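Local coordinates for protein peptidyl tryptophan dihydroxylase (Pseudomonas putida, PDB 7CTQ) that probably uses bound FAD to dihydroxylate a peptidyl tryptophan, a step essential for making the tryptophylquinone cofactor of quinohemoprotein amine dehydrogenase, at residues A264-G272 with F314-Y325. Residues are numbered along the deposited sequence; the frame is centred on the assembly and turned at random.
Sequences AMAVDPLSG and FLRFARIGRDFY. With FAD (flavin-adenine dinucleotide), chain C.
Leu270 sets one methyl, CD2, over the centre of one face of the Tyr325 ring, 3.4 Å from the centroid and 1° off the ring normal, a CH-pi contact. The same methyl fills the hollow bounded by that face, by Phe324 CB at 3.6 Å and by the carbonyl of Gly321, where the helix has no side chain; CG anti to the backbone N (chi1 -179°) carries it out to the helix. The Phe324 ring itself approaches Ser271 obliquely. Beside this plug, Tyr325 OH donates to Asp268 OD2; their separation of 2.4 Å is unusually short and its exact length doubtful. OD2 lies in the plane of the ring at its edge, the carboxylate turned 54° from that plane. Trp183 also hydrogen-bonds Tyr325 OH. In this FAD-dependent monooxygenase the loop after strand 265-266 carries Pro269 and Gly272 of the flavin pocket, Pro269 CB lying 3.4 Å from C5X of the isoalloxazine, while Val267 and Leu270 face helix 299-327. Val267 is the middle bump, its CG1 wedged between Phe314, Phe317 and Ala318, 3.7 Å from Ala318 N, while CG2 rests on Phe317 CB. Toward the N-terminal end of segment 314-325, the bent chain of Met265 slides past Phe314; its CE reaches Phe314 CA at 3.7 Å and lies near the ring planes of both Phe314 and Phe317, at their edges. Ala266 O meets the in-plane edge of Phe314 at CE1, 3.6 Å away.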
ATOM      1  N   ALA A 264      -6.705   3.475  -3.549  1.00 39.98           N
ATOM      2  CA  ALA A 264      -5.912   4.271  -4.478  1.00 28.95           C
ATOM      3  C   ALA A 264      -5.026   3.384  -5.341  1.00 34.44           C
ATOM      4  O   ALA A 264      -4.991   3.536  -6.570  1.00 34.32           O
ATOM      5  CB  ALA A 264      -5.068   5.298  -3.714  1.00 29.79           C
ATOM      6  N   MET A 265      -4.316   2.460  -4.708  1.00 31.95           N
ATOM      7  CA  MET A 265      -3.401   1.561  -5.387  1.00 33.51           C
ATOM      8  C   MET A 265      -3.167   0.333  -4.526  1.00 31.47           C
ATOM      9  O   MET A 265      -3.056   0.424  -3.301  1.00 34.86           O
ATOM     10  CB  MET A 265      -2.056   2.241  -5.677  1.00 32.32           C
ATOM     11  CG  MET A 265      -1.457   2.987  -4.486  1.00 43.36           C
ATOM     12  SD  MET A 265      -0.003   2.240  -3.720  1.00 71.02           S
ATOM     13  CE  MET A 265       0.086   0.673  -4.550  1.00 24.58           C
ATOM     14  N   ALA A 266      -3.013  -0.805  -5.188  1.00 28.88           N
ATOM     15  CA  ALA A 266      -2.674  -2.031  -4.489  1.00 36.08           C
ATOM     16  C   ALA A 266      -1.961  -2.934  -5.470  1.00 32.70           C
ATOM     17  O   ALA A 266      -2.394  -3.056  -6.613  1.00 35.17           O
ATOM     18  CB  ALA A 266      -3.924  -2.722  -3.935  1.00 34.69           C
ATOM     19  N   VAL A 267      -0.870  -3.549  -5.034  1.00 31.77           N
ATOM     20  CA  VAL A 267      -0.197  -4.574  -5.816  1.00 37.56           C
ATOM     21  C   VAL A 267      -0.513  -5.920  -5.174  1.00 41.02           C
ATOM     22  O   VAL A 267      -1.160  -5.988  -4.131  1.00 40.93           O
ATOM     23  CB  VAL A 267       1.321  -4.314  -5.919  1.00 40.61           C
ATOM     24  CG1 VAL A 267       1.552  -2.900  -6.429  1.00 39.91           C
ATOM     25  CG2 VAL A 267       2.001  -4.505  -4.574  1.00 35.92           C
ATOM     26  N   ASP A 268      -0.079  -7.009  -5.815  1.00 37.48           N
ATOM     27  CA  ASP A 268      -0.489  -8.300  -5.277  1.00 42.29           C
ATOM     28  C   ASP A 268       0.308  -8.572  -3.994  1.00 47.55           C
ATOM     29  O   ASP A 268       1.314  -7.905  -3.735  1.00 42.15           O
ATOM     30  CB  ASP A 268      -0.389  -9.413  -6.349  1.00 42.74           C
ATOM     31  CG  ASP A 268       1.024 -10.008  -6.557  1.00 46.31           C
ATOM     32  OD1 ASP A 268       2.030  -9.643  -5.905  1.00 62.11           O
ATOM     33  OD2 ASP A 268       1.101 -10.958  -7.370  1.00 47.36           O
ATOM     34  N   PRO A 269      -0.133  -9.523  -3.167  1.00 52.20           N
ATOM     35  CA  PRO A 269       0.394  -9.628  -1.800  1.00 45.45           C
ATOM     36  C   PRO A 269       1.700 -10.394  -1.646  1.00 39.65           C
ATOM     37  O   PRO A 269       2.070 -10.685  -0.506  1.00 48.10           O
ATOM     38  CB  PRO A 269      -0.732 -10.366  -1.070  1.00 55.88           C
ATOM     39  CG  PRO A 269      -1.323 -11.245  -2.123  1.00 54.25           C
ATOM     40  CD  PRO A 269      -1.322 -10.379  -3.354  1.00 49.03           C
ATOM     41  N   LEU A 270       2.414 -10.730  -2.727  1.00 41.01           N
ATOM     42  CA  LEU A 270       3.640 -11.518  -2.586  1.00 41.61           C
ATOM     43  C   LEU A 270       4.665 -10.870  -1.650  1.00 51.13           C
ATOM     44  O   LEU A 270       5.443 -11.580  -1.000  1.00 43.82           O
ATOM     45  CB  LEU A 270       4.281 -11.765  -3.953  1.00 37.50           C
ATOM     46  CG  LEU A 270       5.555 -12.614  -3.916  1.00 36.73           C
ATOM     47  CD1 LEU A 270       5.315 -13.943  -3.186  1.00 41.76           C
ATOM     48  CD2 LEU A 270       6.109 -12.868  -5.307  1.00 36.19           C
ATOM     49  N   SER A 271       4.694  -9.537  -1.558  1.00 45.69           N
ATOM     50  CA  SER A 271       5.768  -8.900  -0.799  1.00 45.53           C
ATOM     51  C   SER A 271       5.663  -9.164   0.697  1.00 49.26           C
ATOM     52  O   SER A 271       6.657  -9.006   1.414  1.00 49.67           O
ATOM     53  CB  SER A 271       5.776  -7.393  -1.044  1.00 39.84           C
ATOM     54  OG  SER A 271       4.662  -6.786  -0.400  1.00 44.43           O
ATOM     55  N   GLY A 272       4.495  -9.573   1.180  1.00 43.35           N
ATOM     56  CA  GLY A 272       4.272  -9.602   2.611  1.00 52.70           C
ATOM     57  C   GLY A 272       4.317  -8.232   3.240  1.00 61.78           C
ATOM     58  O   GLY A 272       4.583  -8.112   4.440  1.00 62.26           O
ATOM     59  N   PHE A 314       2.831   2.896  -6.633  1.00 30.56           N
ATOM     60  CA  PHE A 314       2.322   1.683  -7.273  1.00 29.06           C
ATOM     61  C   PHE A 314       3.388   1.015  -8.119  1.00 32.59           C
ATOM     62  O   PHE A 314       3.622  -0.194  -8.014  1.00 27.33           O
ATOM     63  CB  PHE A 314       1.110   2.024  -8.144  1.00 32.11           C
ATOM     64  CG  PHE A 314       0.607   0.868  -8.982  1.00 33.31           C
ATOM     65  CD1 PHE A 314      -0.231  -0.108  -8.429  1.00 30.34           C
ATOM     66  CD2 PHE A 314       0.956   0.760 -10.322  1.00 27.11           C
ATOM     67  CE1 PHE A 314      -0.698  -1.151  -9.204  1.00 32.51           C
ATOM     68  CE2 PHE A 314       0.502  -0.285 -11.098  1.00 31.04           C
ATOM     69  CZ  PHE A 314      -0.324  -1.247 -10.540  1.00 31.56           C
ATOM     70  N   LEU A 315       4.046   1.795  -8.971  1.00 33.38           N
ATOM     71  CA  LEU A 315       5.034   1.215  -9.866  1.00 28.55           C
ATOM     72  C   LEU A 315       6.222   0.669  -9.092  1.00 27.79           C
ATOM     73  O   LEU A 315       6.771  -0.385  -9.454  1.00 30.24           O
ATOM     74  CB  LEU A 315       5.483   2.259 -10.895  1.00 28.31           C
ATOM     75  CG  LEU A 315       4.441   2.566 -11.977  1.00 29.97           C
ATOM     76  CD1 LEU A 315       4.923   3.688 -12.888  1.00 37.85           C
ATOM     77  CD2 LEU A 315       4.115   1.312 -12.804  1.00 33.78           C
ATOM     78  N   ARG A 316       6.640   1.367  -8.030  1.00 30.50           N
ATOM     79  CA  ARG A 316       7.761   0.873  -7.232  1.00 36.10           C
ATOM     80  C   ARG A 316       7.406  -0.442  -6.546  1.00 37.39           C
ATOM     81  O   ARG A 316       8.164  -1.420  -6.610  1.00 32.54           O
ATOM     82  CB  ARG A 316       8.190   1.912  -6.198  1.00 39.29           C
ATOM     83  CG  ARG A 316       9.314   1.391  -5.294  1.00 39.02           C
ATOM     84  CD  ARG A 316       9.682   2.360  -4.183  1.00 45.54           C
ATOM     85  NE  ARG A 316      10.496   1.699  -3.164  1.00 58.95           N
ATOM     86  CZ  ARG A 316      11.809   1.488  -3.267  1.00 66.78           C
ATOM     87  NH1 ARG A 316      12.475   1.885  -4.349  1.00 50.33           N
ATOM     88  NH2 ARG A 316      12.461   0.875  -2.282  1.00 69.54           N
ATOM     89  N   PHE A 317       6.244  -0.492  -5.895  1.00 31.01           N
ATOM     90  CA  PHE A 317       5.861  -1.728  -5.229  1.00 30.67           C
ATOM     91  C   PHE A 317       5.629  -2.852  -6.228  1.00 31.00           C
ATOM     92  O   PHE A 317       5.932  -4.013  -5.924  1.00 32.08           O
ATOM     93  CB  PHE A 317       4.636  -1.483  -4.347  1.00 30.62           C
ATOM     94  CG  PHE A 317       4.890  -0.483  -3.247  1.00 31.81           C
ATOM     95  CD1 PHE A 317       6.142  -0.426  -2.627  1.00 36.71           C
ATOM     96  CD2 PHE A 317       3.899   0.423  -2.858  1.00 33.47           C
ATOM     97  CE1 PHE A 317       6.399   0.489  -1.628  1.00 39.02           C
ATOM     98  CE2 PHE A 317       4.144   1.354  -1.850  1.00 35.74           C
ATOM     99  CZ  PHE A 317       5.393   1.391  -1.231  1.00 38.52           C
ATOM    100  N   ALA A 318       5.127  -2.533  -7.428  1.00 32.11           N
ATOM    101  CA  ALA A 318       4.923  -3.562  -8.449  1.00 29.32           C
ATOM    102  C   ALA A 318       6.246  -4.178  -8.880  1.00 33.23           C
ATOM    103  O   ALA A 318       6.333  -5.391  -9.115  1.00 30.03           O
ATOM    104  CB  ALA A 318       4.200  -2.972  -9.662  1.00 28.93           C
ATOM    105  N   ARG A 319       7.282  -3.347  -9.015  1.00 27.90           N
ATOM    106  CA  ARG A 319       8.595  -3.842  -9.418  1.00 31.72           C
ATOM    107  C   ARG A 319       9.281  -4.603  -8.295  1.00 29.77           C
ATOM    108  O   ARG A 319      10.027  -5.552  -8.556  1.00 33.30           O
ATOM    109  CB  ARG A 319       9.481  -2.681  -9.867  1.00 31.37           C
ATOM    110  CG  ARG A 319       9.040  -2.073 -11.188  1.00 33.90           C
ATOM    111  CD  ARG A 319       9.905  -0.863 -11.602  1.00 33.96           C
ATOM    112  NE  ARG A 319       9.372  -0.274 -12.827  1.00 34.73           N
ATOM    113  CZ  ARG A 319       8.917   0.973 -12.952  1.00 35.15           C
ATOM    114  NH1 ARG A 319       8.932   1.815 -11.925  1.00 38.90           N
ATOM    115  NH2 ARG A 319       8.452   1.379 -14.122  1.00 39.25           N
ATOM    116  N   ILE A 320       9.067  -4.186  -7.053  1.00 29.85           N
ATOM    117  CA  ILE A 320       9.601  -4.942  -5.932  1.00 35.20           C
ATOM    118  C   ILE A 320       8.998  -6.336  -5.918  1.00 35.47           C
ATOM    119  O   ILE A 320       9.707  -7.335  -5.756  1.00 34.77           O
ATOM    120  CB  ILE A 320       9.347  -4.184  -4.621  1.00 35.15           C
ATOM    121  CG1 ILE A 320      10.322  -3.007  -4.528  1.00 35.16           C
ATOM    122  CG2 ILE A 320       9.493  -5.121  -3.425  1.00 36.58           C
ATOM    123  CD1 ILE A 320      10.108  -2.121  -3.340  1.00 42.73           C
ATOM    124  N   GLY A 321       7.686  -6.425  -6.148  1.00 32.46           N
ATOM    125  CA  GLY A 321       7.042  -7.725  -6.222  1.00 30.95           C
ATOM    126  C   GLY A 321       7.550  -8.555  -7.382  1.00 36.83           C
ATOM    127  O   GLY A 321       7.807  -9.755  -7.232  1.00 31.76           O
ATOM    128  N   ARG A 322       7.742  -7.916  -8.542  1.00 35.57           N
ATOM    129  CA  ARG A 322       8.288  -8.607  -9.705  1.00 32.92           C
ATOM    130  C   ARG A 322       9.615  -9.282  -9.380  1.00 36.75           C
ATOM    131  O   ARG A 322       9.855 -10.432  -9.771  1.00 38.01           O
ATOM    132  CB  ARG A 322       8.473  -7.611 -10.851  1.00 31.10           C
ATOM    133  CG  ARG A 322       9.326  -8.140 -12.001  1.00 37.11           C
ATOM    134  CD  ARG A 322       9.956  -7.001 -12.784  1.00 35.31           C
ATOM    135  NE  ARG A 322      11.007  -6.358 -12.008  1.00 35.07           N
ATOM    136  CZ  ARG A 322      11.468  -5.133 -12.246  1.00 37.35           C
ATOM    137  NH1 ARG A 322      10.972  -4.416 -13.249  1.00 35.64           N
ATOM    138  NH2 ARG A 322      12.426  -4.627 -11.479  1.00 35.38           N
ATOM    139  N   ASP A 323      10.501  -8.569  -8.677  1.00 39.17           N
ATOM    140  CA  ASP A 323      11.806  -9.123  -8.333  1.00 37.37           C
ATOM    141  C   ASP A 323      11.676 -10.328  -7.410  1.00 31.86           C
ATOM    142  O   ASP A 323      12.486 -11.257  -7.491  1.00 34.57           O
ATOM    143  CB  ASP A 323      12.674  -8.046  -7.686  1.00 35.82           C
ATOM    144  CG  ASP A 323      13.113  -6.975  -8.674  1.00 36.93           C
ATOM    145  OD1 ASP A 323      12.801  -7.116  -9.870  1.00 42.13           O
ATOM    146  OD2 ASP A 323      13.749  -5.980  -8.255  1.00 46.84           O
ATOM    147  N   PHE A 324      10.675 -10.334  -6.522  1.00 35.30           N
ATOM    148  CA  PHE A 324      10.402 -11.546  -5.753  1.00 36.73           C
ATOM    149  C   PHE A 324      10.008 -12.688  -6.678  1.00 37.57           C
ATOM    150  O   PHE A 324      10.556 -13.790  -6.584  1.00 39.36           O
ATOM    151  CB  PHE A 324       9.312 -11.295  -4.709  1.00 36.41           C
ATOM    152  CG  PHE A 324       9.781 -10.518  -3.522  1.00 45.00           C
ATOM    153  CD1 PHE A 324      10.935 -10.877  -2.852  1.00 57.33           C
ATOM    154  CD2 PHE A 324       9.084  -9.401  -3.090  1.00 48.98           C
ATOM    155  CE1 PHE A 324      11.374 -10.139  -1.763  1.00 56.19           C
ATOM    156  CE2 PHE A 324       9.517  -8.666  -2.008  1.00 43.85           C
ATOM    157  CZ  PHE A 324      10.654  -9.039  -1.337  1.00 40.83           C
ATOM    158  N   TYR A 325       9.065 -12.440  -7.595  1.00 37.90           N
ATOM    159  CA  TYR A 325       8.708 -13.467  -8.574  1.00 34.49           C
ATOM    160  C   TYR A 325       9.934 -13.933  -9.347  1.00 42.61           C
ATOM    161  O   TYR A 325      10.075 -15.125  -9.655  1.00 40.14           O
ATOM    162  CB  TYR A 325       7.636 -12.940  -9.538  1.00 35.33           C
ATOM    163  CG  TYR A 325       6.217 -12.981  -8.997  1.00 37.47           C
ATOM    164  CD1 TYR A 325       5.574 -14.200  -8.729  1.00 39.74           C
ATOM    165  CD2 TYR A 325       5.503 -11.807  -8.763  1.00 34.46           C
ATOM    166  CE1 TYR A 325       4.251 -14.238  -8.243  1.00 30.91           C
ATOM    167  CE2 TYR A 325       4.182 -11.845  -8.274  1.00 34.12           C
ATOM    168  CZ  TYR A 325       3.571 -13.061  -8.014  1.00 40.14           C
ATOM    169  OH  TYR A 325       2.275 -13.094  -7.526  1.00 34.24           O
TER
HETATM  170  PA  FAD C 501      -8.598  -2.261   4.339  1.00 44.94           P
HETATM  171  O1A FAD C 501      -7.578  -2.745   5.294  1.00 40.84           O
HETATM  172  O2A FAD C 501      -9.200  -3.370   3.488  1.00 47.92           O
HETATM  173  O5B FAD C 501      -9.650  -1.406   5.115  1.00 46.60           O
HETATM  174  C5B FAD C 501     -10.953  -1.135   4.565  1.00 44.08           C
HETATM  175  C4B FAD C 501     -11.896  -1.017   5.733  1.00 59.27           C
HETATM  176  O4B FAD C 501     -13.170  -0.517   5.265  1.00 61.30           O
HETATM  177  C3B FAD C 501     -12.191  -2.318   6.487  1.00 65.72           C
HETATM  178  O3B FAD C 501     -12.273  -2.067   7.888  1.00 68.73           O
HETATM  179  C2B FAD C 501     -13.526  -2.771   5.883  1.00 66.47           C
HETATM  180  O2B FAD C 501     -14.327  -3.528   6.788  1.00 74.80           O
HETATM  181  C1B FAD C 501     -14.193  -1.420   5.626  1.00 69.39           C
HETATM  182  N9A FAD C 501     -15.236  -1.382   4.611  1.00 64.79           N
HETATM  183  C8A FAD C 501     -15.299  -2.039   3.415  1.00 68.96           C
HETATM  184  N7A FAD C 501     -16.374  -1.786   2.708  1.00 69.28           N
HETATM  185  C5A FAD C 501     -17.086  -0.921   3.519  1.00 65.78           C
HETATM  186  C6A FAD C 501     -18.336  -0.287   3.370  1.00 62.70           C
HETATM  187  N6A FAD C 501     -19.122  -0.433   2.304  1.00 66.60           N
HETATM  188  N1A FAD C 501     -18.762   0.530   4.370  1.00 58.01           N
HETATM  189  C2A FAD C 501     -17.982   0.684   5.443  1.00 60.19           C
HETATM  190  N3A FAD C 501     -16.788   0.133   5.688  1.00 64.30           N
HETATM  191  C4A FAD C 501     -16.392  -0.658   4.687  1.00 69.36           C
HETATM  192  N1  FAD C 501      -0.727  -7.028   3.573  1.00 49.19           N
HETATM  193  C2  FAD C 501       0.277  -7.348   4.443  1.00 44.70           C
HETATM  194  O2  FAD C 501       0.900  -6.484   5.061  1.00 45.91           O
HETATM  195  N3  FAD C 501       0.606  -8.671   4.653  1.00 48.47           N
HETATM  196  C4  FAD C 501       0.005  -9.761   4.057  1.00 55.73           C
HETATM  197  O4  FAD C 501       0.377 -10.900   4.334  1.00 52.80           O
HETATM  198  C4X FAD C 501      -1.058  -9.416   3.134  1.00 49.98           C
HETATM  199  N5  FAD C 501      -1.677 -10.389   2.519  1.00 50.47           N
HETATM  200  C5X FAD C 501      -2.693 -10.059   1.635  1.00 49.53           C
HETATM  201  C6  FAD C 501      -3.359 -11.085   0.964  1.00 48.79           C
HETATM  202  C7  FAD C 501      -4.374 -10.805   0.055  1.00 52.47           C
HETATM  203  C7M FAD C 501      -5.075 -11.937  -0.649  1.00 43.83           C
HETATM  204  C8  FAD C 501      -4.732  -9.470  -0.195  1.00 50.23           C
HETATM  205  C8M FAD C 501      -5.832  -9.133  -1.165  1.00 44.60           C
HETATM  206  C9  FAD C 501      -4.073  -8.445   0.476  1.00 46.80           C
HETATM  207  C9A FAD C 501      -3.056  -8.728   1.380  1.00 51.06           C
HETATM  208  N10 FAD C 501      -2.375  -7.710   2.078  1.00 48.02           N
HETATM  209  C10 FAD C 501      -1.354  -8.019   2.954  1.00 47.96           C
HETATM  210  C1' FAD C 501      -2.683  -6.303   1.816  1.00 42.11           C
HETATM  211  C2' FAD C 501      -3.485  -5.622   2.914  1.00 47.80           C
HETATM  212  O2' FAD C 501      -4.641  -6.383   3.264  1.00 44.68           O
HETATM  213  C3' FAD C 501      -3.908  -4.245   2.406  1.00 44.22           C
HETATM  214  O3' FAD C 501      -2.762  -3.627   1.831  1.00 43.02           O
HETATM  215  C4' FAD C 501      -4.480  -3.297   3.455  1.00 47.88           C
HETATM  216  O4' FAD C 501      -5.372  -3.980   4.342  1.00 50.93           O
HETATM  217  C5' FAD C 501      -5.184  -2.133   2.799  1.00 38.49           C
HETATM  218  O5' FAD C 501      -5.527  -1.177   3.812  1.00 36.90           O
HETATM  219  P   FAD C 501      -6.752  -0.229   3.639  1.00 41.06           P
HETATM  220  O1P FAD C 501      -6.497   0.601   2.372  1.00 39.11           O
HETATM  221  O2P FAD C 501      -7.015   0.528   4.894  1.00 41.78           O
HETATM  222  O3P FAD C 501      -7.945  -1.229   3.326  1.00 42.53           O